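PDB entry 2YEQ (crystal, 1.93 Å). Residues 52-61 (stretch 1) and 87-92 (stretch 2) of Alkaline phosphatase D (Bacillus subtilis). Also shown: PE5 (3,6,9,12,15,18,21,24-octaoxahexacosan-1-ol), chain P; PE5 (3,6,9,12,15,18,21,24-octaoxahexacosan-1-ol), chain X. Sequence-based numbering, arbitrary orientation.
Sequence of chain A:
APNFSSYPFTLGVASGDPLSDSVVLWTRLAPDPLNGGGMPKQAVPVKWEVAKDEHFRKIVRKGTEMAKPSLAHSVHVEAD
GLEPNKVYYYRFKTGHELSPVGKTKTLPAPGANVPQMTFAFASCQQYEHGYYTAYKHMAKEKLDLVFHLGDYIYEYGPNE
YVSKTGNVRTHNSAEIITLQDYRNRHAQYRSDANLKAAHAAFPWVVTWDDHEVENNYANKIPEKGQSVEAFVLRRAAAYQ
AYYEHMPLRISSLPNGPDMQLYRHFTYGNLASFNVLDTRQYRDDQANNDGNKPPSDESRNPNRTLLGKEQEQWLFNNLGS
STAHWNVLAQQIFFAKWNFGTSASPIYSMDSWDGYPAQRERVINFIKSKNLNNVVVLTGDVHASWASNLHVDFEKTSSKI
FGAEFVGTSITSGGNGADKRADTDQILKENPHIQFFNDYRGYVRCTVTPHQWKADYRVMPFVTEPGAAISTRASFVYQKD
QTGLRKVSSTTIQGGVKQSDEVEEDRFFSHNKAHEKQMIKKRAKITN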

# COMPACT_ATOMS: atom_id res chain seq x y z
N LYS A 52 -27.95 8.18 -3.26
CA LYS A 52 -28.10 6.77 -3.65
C LYS A 52 -27.90 6.55 -5.14
O LYS A 52 -27.71 5.42 -5.58
N ASP A 53 -27.92 7.63 -5.91
CA ASP A 53 -27.89 7.55 -7.36
C ASP A 53 -26.90 8.51 -7.95
O ASP A 53 -26.59 9.53 -7.34
N GLU A 54 -26.44 8.21 -9.15
CA GLU A 54 -25.38 9.02 -9.76
C GLU A 54 -25.83 10.38 -10.29
O GLU A 54 -24.98 11.21 -10.63
N HIS A 55 -27.14 10.62 -10.34
CA HIS A 55 -27.69 11.91 -10.77
C HIS A 55 -28.11 12.79 -9.59
O HIS A 55 -28.63 13.88 -9.78
N PHE A 56 -27.87 12.31 -8.38
CA PHE A 56 -28.09 13.10 -7.17
C PHE A 56 -29.52 13.58 -6.97
O PHE A 56 -29.76 14.64 -6.42
N ARG A 57 -30.47 12.75 -7.39
CA ARG A 57 -31.87 12.99 -7.14
C ARG A 57 -32.29 12.42 -5.79
O ARG A 57 -33.27 12.87 -5.21
N LYS A 58 -31.52 11.46 -5.29
CA LYS A 58 -31.82 10.82 -4.01
C LYS A 58 -30.72 11.07 -2.97
O LYS A 58 -30.02 10.15 -2.55
N ILE A 59 -30.61 12.32 -2.55
CA ILE A 59 -29.55 12.74 -1.63
C ILE A 59 -29.90 12.26 -0.24
O ILE A 59 -31.01 12.49 0.22
N VAL A 60 -28.95 11.60 0.44
CA VAL A 60 -29.16 11.13 1.82
C VAL A 60 -28.42 11.93 2.87
O VAL A 60 -28.75 11.84 4.04
N ARG A 61 -27.41 12.69 2.48
CA ARG A 61 -26.56 13.36 3.45
C ARG A 61 -25.86 14.48 2.72
O ARG A 61 -25.44 14.30 1.57
N VAL A 87 -23.94 0.96 -1.82
CA VAL A 87 -23.21 1.81 -2.74
C VAL A 87 -23.78 3.20 -2.68
O VAL A 87 -25.01 3.37 -2.70
N TYR A 88 -22.90 4.21 -2.61
CA TYR A 88 -23.33 5.60 -2.69
C TYR A 88 -22.49 6.36 -3.68
O TYR A 88 -21.39 5.91 -4.05
N TYR A 89 -23.02 7.50 -4.11
CA TYR A 89 -22.29 8.44 -4.94
C TYR A 89 -22.09 9.71 -4.13
O TYR A 89 -22.90 10.03 -3.24
N TYR A 90 -21.00 10.42 -4.43
CA TYR A 90 -20.68 11.64 -3.71
C TYR A 90 -20.05 12.66 -4.63
O TYR A 90 -19.46 12.30 -5.65
N ARG A 91 -20.17 13.93 -4.27
CA ARG A 91 -19.50 15.01 -5.00
C ARG A 91 -19.39 16.24 -4.13
O ARG A 91 -20.08 16.36 -3.12
N PHE A 92 -18.51 17.14 -4.55
CA PHE A 92 -18.26 18.38 -3.85
C PHE A 92 -18.59 19.54 -4.76
O PHE A 92 -18.51 19.43 -5.98

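Side-chain packing between residues 52-61 and strand 87-92, which share no direct hydrogen bond and bury 471 Å² between them. Aromatic and cation-pi contacts: Phe56 (chi1 m) and Arg91 (chi1 p, then extended) both point toward the opposing stretch, and the guanidinium lies flat on the Phe56 ring, centres 4.2 Å apart and planes at 12°. Arg91 CD sits over the same ring, 4.0 Å from its centroid, so the aliphatic and charged parts of the arginine share one surface. Tyr89 (m) also points in; its ring receives Glu54 CB (chi1 p) over a face, 3.9 Å from the centroid, while Lys52 O approaches its edge, 3.8 Å from Tyr89 CE1. Apolar contacts: Phe56 CZ meets Tyr89 CB at 4.0 Å, and Val60 CG2 (m) meets Tyr88 CE1 at 3.8 Å. Polar scaffold: Asp53 (p) points away and braces its own loop, OD1 accepting from Lys58 N (2.8 Å) and OD2 from Arg57 N (3.0 Å). Water and bound groups: water 1 bridges the stretches, donating to Lys52 O (2.7 Å) and Val87 O (2.6 Å), two acceptors that cannot bond each other. Arg91 NH1 donates to O3 (2.5 Å) and O1 (3.2 Å) of PE5 chain P; Lys52 (chi1 m), whose CA-to-CB bond points away, donates from NZ to O2 of PE5 chain X (3.0 Å).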

# COMPACT_ATOMS: atom_id res chain seq x y z
CB LYS A 52 -29.46 6.24 -3.22
CG LYS A 52 -29.72 6.40 -1.73
CD LYS A 52 -30.88 5.51 -1.24
CE LYS A 52 -32.13 6.31 -0.90
NZ LYS A 52 -32.98 5.65 0.14
CB ASP A 53 -29.28 7.88 -7.93
CG ASP A 53 -29.72 9.28 -7.60
OD1 ASP A 53 -29.75 9.62 -6.40
OD2 ASP A 53 -30.00 10.05 -8.55
CB GLU A 54 -24.66 8.23 -10.85
CG GLU A 54 -25.48 7.92 -12.08
CD GLU A 54 -24.83 6.84 -12.92
OE1 GLU A 54 -23.93 7.18 -13.73
OE2 GLU A 54 -25.20 5.66 -12.77
CB HIS A 55 -28.87 11.69 -11.72
CG HIS A 55 -28.53 10.88 -12.92
ND1 HIS A 55 -27.69 11.33 -13.91
CD2 HIS A 55 -28.87 9.61 -13.26
CE1 HIS A 55 -27.54 10.39 -14.83
NE2 HIS A 55 -28.25 9.34 -14.46
CB PHE A 56 -27.07 14.24 -7.10
CG PHE A 56 -25.69 13.74 -6.83
CD1 PHE A 56 -24.95 13.13 -7.84
CD2 PHE A 56 -25.17 13.77 -5.54
CE1 PHE A 56 -23.67 12.61 -7.57
CE2 PHE A 56 -23.90 13.24 -5.26
CZ PHE A 56 -23.16 12.67 -6.27
CB ARG A 57 -32.72 12.38 -8.26
CG ARG A 57 -32.60 13.15 -9.55
CD ARG A 57 -33.43 12.54 -10.67
NE ARG A 57 -32.85 12.87 -11.98
CZ ARG A 57 -32.98 12.14 -13.09
NH1 ARG A 57 -33.68 11.01 -13.10
NH2 ARG A 57 -32.39 12.56 -14.21
CB LYS A 58 -32.01 9.31 -4.19
CG LYS A 58 -33.19 8.94 -5.08
CD LYS A 58 -33.15 7.48 -5.50
CE LYS A 58 -34.07 7.20 -6.69
NZ LYS A 58 -33.61 5.99 -7.45
CB ILE A 59 -29.37 14.28 -1.69
CG1 ILE A 59 -28.72 14.66 -3.02
CG2 ILE A 59 -28.55 14.78 -0.51
CD1 ILE A 59 -28.86 16.14 -3.39
CB VAL A 60 -28.75 9.65 2.00
CG1 VAL A 60 -29.59 8.77 1.08
CG2 VAL A 60 -27.25 9.45 1.72
CB ARG A 61 -25.53 12.37 4.01
CG ARG A 61 -24.95 12.75 5.34
CD ARG A 61 -25.93 12.51 6.47
NE ARG A 61 -25.34 12.84 7.76
CZ ARG A 61 -25.13 14.08 8.22
NH1 ARG A 61 -25.47 15.15 7.50
NH2 ARG A 61 -24.58 14.25 9.42
CB VAL A 87 -23.31 1.31 -4.18
CG1 VAL A 87 -22.71 2.31 -5.19
CG2 VAL A 87 -22.65 -0.06 -4.29
CB TYR A 88 -23.23 6.28 -1.34
CG TYR A 88 -24.17 5.76 -0.28
CD1 TYR A 88 -25.46 6.28 -0.14
CD2 TYR A 88 -23.76 4.79 0.62
CE1 TYR A 88 -26.31 5.85 0.84
CE2 TYR A 88 -24.62 4.34 1.63
CZ TYR A 88 -25.90 4.88 1.73
OH TYR A 88 -26.74 4.45 2.73
CB TYR A 89 -23.05 8.72 -6.23
CG TYR A 89 -23.21 7.47 -7.04
CD1 TYR A 89 -24.29 6.61 -6.81
CD2 TYR A 89 -22.25 7.10 -7.98
CE1 TYR A 89 -24.42 5.43 -7.53
CE2 TYR A 89 -22.37 5.92 -8.70
CZ TYR A 89 -23.46 5.09 -8.47
OH TYR A 89 -23.61 3.91 -9.17
CB TYR A 90 -19.80 11.34 -2.48
CG TYR A 90 -18.42 10.81 -2.83
CD1 TYR A 90 -18.21 9.46 -3.04
CD2 TYR A 90 -17.32 11.68 -2.95
CE1 TYR A 90 -16.96 8.99 -3.37
CE2 TYR A 90 -16.08 11.21 -3.28
CZ TYR A 90 -15.89 9.87 -3.49
OH TYR A 90 -14.66 9.40 -3.85
CB ARG A 91 -20.24 15.35 -6.30
CG ARG A 91 -21.54 16.03 -6.03
CD ARG A 91 -22.24 16.46 -7.31
NE ARG A 91 -23.59 16.91 -6.97
CZ ARG A 91 -24.52 17.21 -7.86
NH1 ARG A 91 -24.28 17.09 -9.16
NH2 ARG A 91 -25.72 17.61 -7.43
CB PHE A 92 -16.78 18.49 -3.46
CG PHE A 92 -16.29 17.40 -2.55
CD1 PHE A 92 -16.38 17.54 -1.17
CD2 PHE A 92 -15.74 16.24 -3.07
CE1 PHE A 92 -15.90 16.55 -0.33
CE2 PHE A 92 -15.27 15.23 -2.22
CZ PHE A 92 -15.35 15.39 -0.86
C50 PE5 P . -28.11 18.23 -9.90
O1 PE5 P . -27.02 17.77 -10.70
C1 PE5 P . -27.01 16.35 -10.90
C2 PE5 P . -25.88 15.95 -11.85
O2 PE5 P . -24.99 15.00 -11.24
C3 PE5 P . -23.89 14.55 -12.06
C4 PE5 P . -22.64 15.44 -11.94
O3 PE5 P . -22.52 16.13 -10.69
O1 PE5 X . -33.35 6.39 3.20
C1 PE5 X . -32.67 7.65 3.24
C2 PE5 X . -33.46 8.73 2.49
O2 PE5 X . -33.42 8.51 1.08
C3 PE5 X . -33.70 9.65 0.28
C4 PE5 X . -33.96 9.21 -1.15
O HOH W 1 -27.32 3.32 -3.89
O HOH W 2 -28.88 17.75 -7.77